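Local coordinates for protein O-ureido-L-serine synthase (Streptomyces lavendulae, PDB 3X44) that catalyses the pyridoxal-phosphate-dependent addition of hydroxyurea to O-acetyl-L-serine, giving O-ureido-L-serine for the biosynthesis of the antibiotic D-cycloserine, at residues G12-V17 against K32-N37; V74-A79 against R102-A107; T181-G186 against G229-S234. The protein carries 1 engineered substitution. All coordinates share one frame; numbering follows the deposited sequence.

Contact 1: residues G12-V17 against K32-N37; sequences GRTPIV and KVESFN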
# COMPACT_ATOMS: atom_id res chain seq x y z
N GLY A 12 -3.40 9.73 -7.13
CA GLY A 12 -4.48 8.80 -6.88
C GLY A 12 -4.28 8.03 -5.58
O GLY A 12 -3.46 8.41 -4.75
N ARG A 13 -5.06 6.96 -5.42
CA ARG A 13 -5.01 6.12 -4.24
C ARG A 13 -5.03 6.93 -2.95
O ARG A 13 -4.17 6.79 -2.09
CB ARG A 13 -3.75 5.24 -4.29
CG ARG A 13 -3.82 4.17 -5.37
CD ARG A 13 -2.50 3.42 -5.50
NE ARG A 13 -1.35 4.32 -5.42
CZ ARG A 13 -0.77 4.91 -6.46
NH1 ARG A 13 -1.24 4.70 -7.69
NH2 ARG A 13 0.27 5.71 -6.28
N THR A 14 -6.03 7.80 -2.83
CA THR A 14 -6.16 8.63 -1.65
C THR A 14 -6.93 7.94 -0.54
O THR A 14 -7.84 7.16 -0.79
CB THR A 14 -6.86 9.95 -1.98
OG1 THR A 14 -8.14 9.67 -2.55
CG2 THR A 14 -6.03 10.74 -2.97
N PRO A 15 -6.58 8.24 0.72
CA PRO A 15 -7.26 7.63 1.85
C PRO A 15 -8.69 8.10 2.05
O PRO A 15 -9.05 9.22 1.69
CB PRO A 15 -6.39 7.99 3.06
CG PRO A 15 -5.57 9.14 2.64
CD PRO A 15 -5.51 9.17 1.13
N ILE A 16 -9.50 7.21 2.60
CA ILE A 16 -10.88 7.50 2.95
C ILE A 16 -10.87 7.27 4.46
O ILE A 16 -10.46 6.21 4.93
CB ILE A 16 -11.88 6.53 2.28
CG1 ILE A 16 -12.00 6.85 0.78
CG2 ILE A 16 -13.27 6.68 2.91
CD1 ILE A 16 -12.92 5.91 0.04
N VAL A 17 -11.28 8.28 5.21
CA VAL A 17 -11.28 8.18 6.66
C VAL A 17 -12.63 8.51 7.28
O VAL A 17 -13.42 9.30 6.74
CB VAL A 17 -10.20 9.13 7.27
CG1 VAL A 17 -9.06 9.31 6.29
CG2 VAL A 17 -10.82 10.48 7.62
N LYS A 32 -13.25 11.23 1.47
CA LYS A 32 -12.12 10.94 0.58
C LYS A 32 -11.26 12.19 0.57
O LYS A 32 -11.69 13.26 0.13
CB LYS A 32 -12.60 10.61 -0.84
CG LYS A 32 -11.56 9.86 -1.70
CD LYS A 32 -12.21 8.84 -2.65
CE LYS A 32 -11.19 8.14 -3.55
NZ LYS A 32 -10.08 7.45 -2.79
N VAL A 33 -10.03 12.05 1.06
CA VAL A 33 -9.09 13.16 1.17
C VAL A 33 -8.15 13.29 -0.02
O VAL A 33 -7.03 12.78 0.01
CB VAL A 33 -8.27 13.01 2.47
CG1 VAL A 33 -7.63 14.35 2.84
CG2 VAL A 33 -9.17 12.51 3.58
N GLU A 34 -8.61 14.00 -1.04
CA GLU A 34 -7.84 14.21 -2.27
C GLU A 34 -6.64 15.14 -2.10
O GLU A 34 -5.85 15.31 -3.03
CB GLU A 34 -8.77 14.75 -3.36
CG GLU A 34 -9.86 13.76 -3.76
CD GLU A 34 -9.29 12.50 -4.39
OE1 GLU A 34 -9.68 11.39 -3.98
OE2 GLU A 34 -8.44 12.62 -5.30
N SER A 35 -6.50 15.75 -0.93
CA SER A 35 -5.37 16.64 -0.67
C SER A 35 -4.08 15.83 -0.68
O SER A 35 -3.00 16.38 -0.86
CB SER A 35 -5.54 17.33 0.69
OG SER A 35 -5.66 16.36 1.72
N PHE A 36 -4.21 14.52 -0.48
CA PHE A 36 -3.06 13.62 -0.46
C PHE A 36 -2.39 13.47 -1.83
O PHE A 36 -1.32 12.86 -1.95
CB PHE A 36 -3.47 12.25 0.08
CG PHE A 36 -3.56 12.18 1.59
CD1 PHE A 36 -2.45 11.83 2.36
CD2 PHE A 36 -4.76 12.46 2.24
CE1 PHE A 36 -2.53 11.75 3.75
CE2 PHE A 36 -4.86 12.38 3.63
CZ PHE A 36 -3.74 12.03 4.39
N ASN A 37 -3.02 14.01 -2.87
CA ASN A 37 -2.43 13.96 -4.21
C ASN A 37 -1.25 14.93 -4.17
O ASN A 37 -1.30 15.93 -3.45
CB ASN A 37 -3.45 14.41 -5.26
CG ASN A 37 -4.39 13.29 -5.68
OD1 ASN A 37 -3.95 12.17 -5.96
ND2 ASN A 37 -5.68 13.58 -5.73
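Thr14 and Lys32 meet at the open end of a beta hairpin, where strand 16-18 runs antiparallel to strand 28-33. Ile16 and Lys32 form a non-hydrogen-bonded pair and send their side chains to the same face of the sheet. One backbone bond, Val33 N to Pro15 O at 3.1 Å, joins the two segments next to that pair.

The Lys32 side chain can be followed outward. CB lies near Ile16 CG1. Lys32 CG is 3.9 Å from Ile16 CG1 and also faces Thr14 OG1. CD packs on Ile16 CG1 and CD1. The chain then bends at its end (chi4 57°), which swings NZ back to Thr14. Lys32 NZ donates to Thr14 OG1 at 3.0 Å. The same NZ makes a salt bridge to Glu159 of helix 147-164.

Thr14 OG1 in turn donates to Glu34 OE1 at 2.7 Å, meeting it from above the carboxylate plane, 51° out of it. Glu34 OE2 is paired with Arg45. Farther along, Gly12 N donates to Asn37 OD1 at 2.8 Å in a nearly straight bond.

The other side is apolar. Pro15 CG sits over one face of the Phe36 ring, 3.5 Å from its centroid, in a CH-pi contact. Phe4 of a second subunit packs on Pro15.

Thr14 OG1 thus acts as both acceptor and donor between a buried lysine and a buried glutamate. Each charge has an opposite partner outside the hairpin, which probably keeps both side chains ionised.

Contact 2: residues V74-A79 against R102-A107; sequences VGIALA and RKLIRA. With PUS ((E)-O-(carbamoylamino)-N-({3-hydroxy-2-methyl-5-[(phosphonooxy)methyl]pyridin-4-yl}methylidene)-L-serine), chain C.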
# COMPACT_ATOMS: atom_id res chain seq x y z
N VAL A 74 -7.14 22.80 -11.43
CA VAL A 74 -6.69 22.16 -12.66
C VAL A 74 -5.45 22.89 -13.18
O VAL A 74 -4.53 22.26 -13.69
CB VAL A 74 -7.80 22.14 -13.72
CG1 VAL A 74 -7.22 21.90 -15.10
CG2 VAL A 74 -8.77 21.01 -13.38
N GLY A 75 -5.42 24.21 -13.02
CA GLY A 75 -4.26 24.97 -13.45
C GLY A 75 -3.03 24.55 -12.66
O GLY A 75 -1.95 24.38 -13.22
N ILE A 76 -3.19 24.37 -11.35
CA ILE A 76 -2.09 23.95 -10.49
C ILE A 76 -1.57 22.57 -10.92
O ILE A 76 -0.37 22.37 -11.08
CB ILE A 76 -2.54 23.89 -9.01
CG1 ILE A 76 -2.76 25.31 -8.49
CG2 ILE A 76 -1.48 23.20 -8.16
CD1 ILE A 76 -3.51 25.36 -7.16
N ALA A 77 -2.49 21.63 -11.10
CA ALA A 77 -2.15 20.27 -11.50
C ALA A 77 -1.51 20.20 -12.89
O ALA A 77 -0.46 19.58 -13.06
CB ALA A 77 -3.39 19.39 -11.44
N LEU A 78 -2.13 20.81 -13.89
CA LEU A 78 -1.56 20.78 -15.23
C LEU A 78 -0.16 21.39 -15.18
O LEU A 78 0.76 20.91 -15.84
CB LEU A 78 -2.45 21.54 -16.21
CG LEU A 78 -3.57 20.66 -16.79
CD1 LEU A 78 -4.66 21.48 -17.44
CD2 LEU A 78 -2.96 19.69 -17.78
N ALA A 79 0.00 22.43 -14.37
CA ALA A 79 1.30 23.07 -14.23
C ALA A 79 2.29 22.05 -13.70
O ALA A 79 3.39 21.90 -14.23
CB ALA A 79 1.20 24.25 -13.27
N ARG A 102 -2.96 31.48 -7.97
CA ARG A 102 -2.05 32.17 -8.90
C ARG A 102 -0.59 31.83 -8.57
O ARG A 102 0.22 31.56 -9.46
CB ARG A 102 -2.21 33.68 -8.81
CG ARG A 102 -3.54 34.24 -9.30
CD ARG A 102 -3.57 35.74 -9.02
NE ARG A 102 -4.91 36.30 -9.10
CZ ARG A 102 -5.17 37.59 -9.24
NH1 ARG A 102 -6.43 38.01 -9.31
NH2 ARG A 102 -4.18 38.47 -9.33
N LYS A 103 -0.26 31.85 -7.28
CA LYS A 103 1.10 31.58 -6.86
C LYS A 103 1.51 30.14 -7.09
O LYS A 103 2.66 29.87 -7.47
CB LYS A 103 1.27 31.94 -5.38
CG LYS A 103 1.43 33.44 -5.14
CD LYS A 103 1.63 33.74 -3.66
CE LYS A 103 1.79 35.23 -3.43
NZ LYS A 103 2.95 35.51 -2.55
N LEU A 104 0.59 29.21 -6.87
CA LEU A 104 0.90 27.81 -7.06
C LEU A 104 1.17 27.52 -8.53
O LEU A 104 2.12 26.81 -8.87
CB LEU A 104 -0.24 26.94 -6.53
CG LEU A 104 -0.17 26.65 -5.02
CD1 LEU A 104 -1.15 25.55 -4.65
CD2 LEU A 104 1.24 26.23 -4.65
N ILE A 105 0.33 28.07 -9.40
CA ILE A 105 0.51 27.87 -10.83
C ILE A 105 1.90 28.40 -11.20
O ILE A 105 2.66 27.75 -11.92
CB ILE A 105 -0.58 28.61 -11.63
CG1 ILE A 105 -1.93 27.92 -11.39
CG2 ILE A 105 -0.24 28.60 -13.12
CD1 ILE A 105 -3.15 28.71 -11.82
N ARG A 106 2.23 29.58 -10.68
CA ARG A 106 3.53 30.20 -10.95
C ARG A 106 4.68 29.33 -10.45
O ARG A 106 5.69 29.18 -11.13
CB ARG A 106 3.61 31.57 -10.28
CG ARG A 106 2.70 32.61 -10.90
CD ARG A 106 3.29 33.13 -12.19
NE ARG A 106 2.66 34.38 -12.61
CZ ARG A 106 2.73 34.88 -13.84
NH1 ARG A 106 3.41 34.23 -14.78
NH2 ARG A 106 2.12 36.02 -14.13
N ALA A 107 4.51 28.75 -9.26
CA ALA A 107 5.54 27.92 -8.66
C ALA A 107 5.96 26.77 -9.58
O ALA A 107 7.15 26.46 -9.71
CB ALA A 107 5.06 27.38 -7.32
N PUS C . -11.90 22.28 -10.39
CA PUS C . -11.68 22.47 -11.88
CB PUS C . -12.97 22.99 -12.60
OG PUS C . -13.41 24.29 -12.00
ND PUS C . -14.05 25.13 -12.99
CE PUS C . -15.30 25.58 -12.77
NZ2 PUS C . -16.10 24.96 -11.88
OZ1 PUS C . -15.71 26.52 -13.38
C PUS C . -10.54 23.49 -12.08
O PUS C . -9.75 23.68 -11.19
OT PUS C . -10.43 24.09 -13.12
C2 PUS C . -12.71 21.84 -6.04
C3 PUS C . -12.30 21.93 -7.45
C4 PUS C . -13.12 21.25 -8.46
C5 PUS C . -14.30 20.48 -8.03
C6 PUS C . -14.61 20.45 -6.59
C2A PUS C . -11.92 22.55 -4.98
C4A PUS C . -12.87 21.46 -9.94
C5A PUS C . -15.18 19.75 -9.02
N1 PUS C . -13.82 21.11 -5.68
O3 PUS C . -11.17 22.57 -7.80
O1P PUS C . -14.45 19.02 -11.89
O2P PUS C . -14.54 16.78 -11.14
O3P PUS C . -16.46 18.17 -10.93
O4P PUS C . -14.51 18.55 -9.53
P PUS C . -14.99 18.14 -10.88
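Ile76 and Leu104 mark an apolar contact between two nearly parallel helices, 73-85 and 99-107. They are successive helices of the alpha/beta layer flanking the four-stranded parallel sheet, linked in the chain through strand 88-94. The axes of segments 74-79 and 102-107 approach to 8.4 Å, at an angle of 10°.

Ile76, Leu104 and Ile105 carry the contact. Ile76 CG1 lies against Leu104 CB at 3.6 Å, and Ile76 CD1 presses on Leu104 CD1 at 3.5 Å, which is tight. Ile105 comes in across Ile76 at about a right angle, with Ile76 CG1 and Ile105 CG1 4.0 Å apart. Gly75 has no side chain, and Ile105 CG1 settles on its backbone, 3.8 Å from Gly75 C. One turn on, Ala79 CB lies against Ile105 O.

At the start of the first helix, Val74 N donates to O of the bound PUS at 2.8 Å. That atom belongs to the carboxylate of the O-ureidoserine part, so this helix joins the active site directly.

Strand 88-94 touches both helices: Ala79 meets Phe89 and Ile105 meets Ala91. Helix 43-56 touches Ala77, and Phe261 of a second subunit packs on Leu104.

Contact 3: residues T181-G186 against G229-S234; sequences TLTGVG and GVLDRS. With PUS ((E)-O-(carbamoylamino)-N-({3-hydroxy-2-methyl-5-[(phosphonooxy)methyl]pyridin-4-yl}methylidene)-L-serine), chain C.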
# COMPACT_ATOMS: atom_id res chain seq x y z
N THR A 181 -15.86 14.04 -11.81
CA THR A 181 -15.84 13.18 -10.63
C THR A 181 -17.20 12.51 -10.48
O THR A 181 -17.29 11.30 -10.36
CB THR A 181 -15.53 13.99 -9.35
OG1 THR A 181 -14.17 14.43 -9.38
CG2 THR A 181 -15.73 13.13 -8.11
N LEU A 182 -18.24 13.32 -10.50
CA LEU A 182 -19.61 12.84 -10.37
C LEU A 182 -20.02 11.86 -11.47
O LEU A 182 -20.72 10.88 -11.21
CB LEU A 182 -20.57 14.03 -10.37
CG LEU A 182 -22.04 13.74 -10.61
CD1 LEU A 182 -22.62 13.05 -9.38
CD2 LEU A 182 -22.79 15.05 -10.91
N THR A 183 -19.60 12.12 -12.70
CA THR A 183 -19.95 11.24 -13.81
C THR A 183 -19.14 9.94 -13.79
O THR A 183 -19.71 8.85 -13.93
CB THR A 183 -19.76 11.96 -15.16
OG1 THR A 183 -20.68 13.05 -15.24
CG2 THR A 183 -20.03 10.99 -16.32
N GLY A 184 -17.83 10.05 -13.61
CA GLY A 184 -16.97 8.88 -13.58
C GLY A 184 -17.31 7.93 -12.44
O GLY A 184 -17.47 6.72 -12.65
N VAL A 185 -17.42 8.47 -11.23
CA VAL A 185 -17.74 7.63 -10.09
C VAL A 185 -19.21 7.19 -10.14
O VAL A 185 -19.52 6.02 -9.89
CB VAL A 185 -17.49 8.37 -8.76
CG1 VAL A 185 -17.86 7.47 -7.59
CG2 VAL A 185 -16.03 8.76 -8.65
N GLY A 186 -20.09 8.12 -10.49
CA GLY A 186 -21.50 7.82 -10.56
C GLY A 186 -21.83 6.66 -11.49
O GLY A 186 -22.72 5.85 -11.19
N GLY A 229 -20.17 19.36 -21.00
CA GLY A 229 -20.43 18.29 -21.94
C GLY A 229 -20.19 16.88 -21.42
O GLY A 229 -20.89 15.95 -21.83
N VAL A 230 -19.22 16.69 -20.53
CA VAL A 230 -18.95 15.35 -20.02
C VAL A 230 -20.01 14.82 -19.07
O VAL A 230 -20.05 13.62 -18.78
CB VAL A 230 -17.58 15.29 -19.28
CG1 VAL A 230 -16.47 15.73 -20.21
CG2 VAL A 230 -17.62 16.13 -18.03
N LEU A 231 -20.90 15.69 -18.60
CA LEU A 231 -21.93 15.29 -17.65
C LEU A 231 -22.95 14.24 -18.10
O LEU A 231 -23.59 14.39 -19.15
CB LEU A 231 -22.71 16.51 -17.16
CG LEU A 231 -23.95 16.14 -16.32
CD1 LEU A 231 -23.48 15.51 -15.02
CD2 LEU A 231 -24.79 17.38 -16.05
N ASP A 232 -23.10 13.19 -17.30
CA ASP A 232 -24.12 12.18 -17.57
C ASP A 232 -25.11 12.34 -16.43
O ASP A 232 -24.98 11.74 -15.36
CB ASP A 232 -23.56 10.76 -17.56
CG ASP A 232 -24.66 9.72 -17.79
OD1 ASP A 232 -25.79 10.13 -18.15
OD2 ASP A 232 -24.41 8.52 -17.61
N ARG A 233 -26.10 13.19 -16.68
CA ARG A 233 -27.13 13.51 -15.71
C ARG A 233 -27.84 12.30 -15.11
O ARG A 233 -28.32 12.37 -13.98
CB ARG A 233 -28.14 14.45 -16.38
CG ARG A 233 -29.55 14.31 -15.91
CD ARG A 233 -30.24 15.65 -15.94
NE ARG A 233 -30.51 16.14 -14.60
CZ ARG A 233 -30.95 17.36 -14.33
NH1 ARG A 233 -31.15 18.23 -15.32
NH2 ARG A 233 -31.17 17.72 -13.07
N SER A 234 -27.87 11.20 -15.86
CA SER A 234 -28.55 10.00 -15.40
C SER A 234 -27.98 9.32 -14.15
O SER A 234 -28.66 8.49 -13.54
CB SER A 234 -28.63 8.98 -16.55
OG SER A 234 -27.34 8.51 -16.91
N PUS C . -11.90 22.28 -10.39
CA PUS C . -11.68 22.47 -11.88
CB PUS C . -12.97 22.99 -12.60
OG PUS C . -13.41 24.29 -12.00
ND PUS C . -14.05 25.13 -12.99
CE PUS C . -15.30 25.58 -12.77
NZ2 PUS C . -16.10 24.96 -11.88
OZ1 PUS C . -15.71 26.52 -13.38
C PUS C . -10.54 23.49 -12.08
O PUS C . -9.75 23.68 -11.19
OT PUS C . -10.43 24.09 -13.12
C2 PUS C . -12.71 21.84 -6.04
C3 PUS C . -12.30 21.93 -7.45
C4 PUS C . -13.12 21.25 -8.46
C5 PUS C . -14.30 20.48 -8.03
C6 PUS C . -14.61 20.45 -6.59
C2A PUS C . -11.92 22.55 -4.98
C4A PUS C . -12.87 21.46 -9.94
C5A PUS C . -15.18 19.75 -9.02
N1 PUS C . -13.82 21.11 -5.68
O3 PUS C . -11.17 22.57 -7.80
O1P PUS C . -14.45 19.02 -11.89
O2P PUS C . -14.54 16.78 -11.14
O3P PUS C . -16.46 18.17 -10.93
O4P PUS C . -14.51 18.55 -9.53
P PUS C . -14.99 18.14 -10.88
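Thr183 and Asp232 join helix 180-192 to the loop before strand 238-242. Asp232 also begins an Asx turn, its OD1 accepting from the backbone N of Ser234. The helix follows the glycine-rich phosphate-binding loop of this pyridoxal-phosphate enzyme.

One hydrogen bond carries the polar part of the contact. Asp232 N donates to Thr183 OG1 at 3.2 Å, with an N-H...O angle of 160°. The same hydroxyl hydrogen-bonds to Thr179 O, four residues earlier and just before the helix. OG1 stands beside its own backbone N (chi1 -64°), and there it links the 229-234 loop to the residue ahead of the helix.

Van der Waals contacts flank that bond. Thr183 CG2 lies 3.7 Å from Asp232 CB and close to Val230 O. Leu231 CD1 approaches Thr183 OG1. The apolar pair Leu182 CD2 and Leu231 CD1 touches loosely at 4.2 Å.

Charge fixes the far side of Asp232. Its OD2 makes a salt bridge to Arg190 and a hydrogen bond to Gln187, both later in the same helix. Asp232 is therefore tied to the helix by its backbone and by its carboxylate.

In the first turn of the helix, Thr181 N and Thr181 OG1 both donate hydrogen bonds to the phosphate oxygen PUS O2P, at 3.1 and 3.0 Å.

In the Asx turn, Ser234 OG reaches Asp232 OD1 at 2.6 Å, from the same face of the carboxylate plane as Ser234 N.

How the contacts relate
From the N terminus, contact 1 comes first and closes the hairpin of strands 16-18 and 28-33; strand 16-18 is an outermost strand of the six-stranded sheet within this chain. The chain then passes the cofactor-attachment position, an engineered alanine at Ala43. Contact 2 closes the next loop, around strand 88-94 of the four-stranded sheet. Contact 3 closes the longest, tying helix 180-192 to the loop that leads into strand 238-242, the other outermost strand of the six-stranded sheet within this chain. The three loops follow in series; none nests or crosses. Contacts 2 and 3 both touch PUS, at its carboxylate and phosphate ends. Contacts 1 and 2 also meet the second subunit.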